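Ispd/ispf bifunctional enzyme (Campylobacter jejuni, PDB 1W55) catalyses two steps of non-mevalonate isoprenoid biosynthesis, making 4-diphosphocytidyl-2-C-methyl-D-erythritol from CTP and methylerythritol 4-phosphate, and cyclising its 2-phosphate to methylerythritol 2,4-cyclodiphosphate with release of CMP. Local coordinates at the interface of chains A and B. Coordinates in Å, arbitrary orientation; residue numbers count along the deposited sequence, not the author numbering. Chains: chain A/B, Ispd/ispf bifunctional enzyme.

The interface of chains A and B. Residues chain A 214-216; chain B 304-306, 339, 358, 360.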
# COMPACT_ATOMS: atom_id res chain seq x y z
N ASN A 214 -18.43 -0.38 34.92
CA ASN A 214 -18.22 -0.61 36.34
C ASN A 214 -19.42 -1.35 36.94
O ASN A 214 -20.51 -1.31 36.40
CB ASN A 214 -17.89 0.69 37.11
CG ASN A 214 -19.04 1.68 37.15
OD1 ASN A 214 -20.13 1.36 37.60
ND2 ASN A 214 -18.78 2.91 36.71
N GLY A 215 -19.19 -2.05 38.04
CA GLY A 215 -20.23 -2.77 38.71
C GLY A 215 -19.91 -2.71 40.18
O GLY A 215 -18.76 -2.88 40.60
N PHE A 216 -20.93 -2.42 40.97
CA PHE A 216 -20.78 -2.43 42.41
C PHE A 216 -22.04 -3.02 43.00
O PHE A 216 -23.15 -2.65 42.60
CB PHE A 216 -20.52 -1.03 42.96
CG PHE A 216 -20.25 -1.00 44.44
CD1 PHE A 216 -18.98 -1.34 44.94
CD2 PHE A 216 -21.26 -0.67 45.35
CE1 PHE A 216 -18.72 -1.34 46.31
CE2 PHE A 216 -21.02 -0.64 46.72
CZ PHE A 216 -19.75 -0.98 47.21
N ASP B 304 -20.11 5.09 32.18
CA ASP B 304 -20.89 4.14 32.97
C ASP B 304 -20.90 4.56 34.42
O ASP B 304 -19.87 4.99 34.98
CB ASP B 304 -20.40 2.70 32.81
CG ASP B 304 -21.38 1.69 33.36
OD1 ASP B 304 -22.61 1.96 33.37
OD2 ASP B 304 -21.02 0.59 33.82
N ILE B 305 -22.07 4.46 35.03
CA ILE B 305 -22.34 5.05 36.34
C ILE B 305 -23.01 4.04 37.24
O ILE B 305 -23.83 3.24 36.79
CB ILE B 305 -23.20 6.34 36.19
CG1 ILE B 305 -22.35 7.45 35.54
CG2 ILE B 305 -23.73 6.83 37.55
CD1 ILE B 305 -23.14 8.67 35.07
N CYS B 306 -22.63 4.06 38.51
CA CYS B 306 -23.34 3.33 39.53
C CYS B 306 -23.76 4.25 40.66
O CYS B 306 -22.92 4.85 41.34
CB CYS B 306 -22.53 2.15 40.07
SG CYS B 306 -23.57 1.14 41.16
N LYS B 339 -26.66 3.07 36.27
CA LYS B 339 -27.12 1.91 37.03
C LYS B 339 -27.36 2.34 38.47
O LYS B 339 -26.95 3.42 38.88
CB LYS B 339 -26.06 0.79 37.00
CG LYS B 339 -25.51 0.49 35.60
CD LYS B 339 -24.61 -0.75 35.60
CE LYS B 339 -23.32 -0.54 36.40
NZ LYS B 339 -22.62 0.75 36.07
N LEU B 358 -20.59 6.24 41.79
CA LEU B 358 -19.37 5.80 41.12
C LEU B 358 -19.51 6.01 39.61
O LEU B 358 -20.49 5.54 39.00
CB LEU B 358 -19.09 4.33 41.43
CG LEU B 358 -17.89 3.69 40.70
CD1 LEU B 358 -16.56 4.26 41.23
CD2 LEU B 358 -17.92 2.15 40.81
N SER B 360 -17.38 5.82 35.72
CA SER B 360 -16.25 5.42 34.89
C SER B 360 -16.40 6.01 33.49
O SER B 360 -17.49 6.01 32.91
CB SER B 360 -16.10 3.90 34.78
OG SER B 360 -16.20 3.29 36.04
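A:Asn214 to A:Phe216, in extended conformation within strand 210-224, lie against three strands of chain B, 298-308, 336-341 and 354-365, and the backbone N of A:Asn214 donates a hydrogen bond of 3.0 Å to the carboxylate OD2 of B:Asp304. That oxygen is approached on its anti side, close to the carboxylate plane. The example shows how one side-chain amide can tie a neighbouring subunit's strands together, donating from one end and accepting at the other. With CG lodged between the backbone N and the carbonyl carbon (chi1 67°), the amide of A:Asn214 reaches into chain B. Its ND2 gives a nearly straight hydrogen bond of 2.7 Å to the hydroxyl OG of B:Ser360, which lies in the amide plane; a weak second bond goes to the backbone O of B:Asp304. The other end, OD1, accepts from the ammonium NZ of B:Lys339 at 3.0 Å, with the donor well above the carbonyl plane. Bends at chi3 and chi4 (-66° and -48°) turn the lysine tip back to this point. Within chain B, NZ forms a salt bridge of 2.8 Å with OD2 of B:Asp304 and a hydrogen bond to the backbone O of B:Ile305, so that these acceptors and OD1 together grip it. The aspartate thus both positions the lysine and receives the asparagine N-H, probably offsetting the lysine's positive charge. B:Leu358 lays CD2 against the asparagine amide, 3.9 Å from CG, while B:Cys306 packs by its CB near OD1 and by its sulfur near the backbone of A:Phe216. This polar cluster joins IspF domains of neighbouring subunits, a contact that probably belongs to the IspF trimer within the hexameric enzyme.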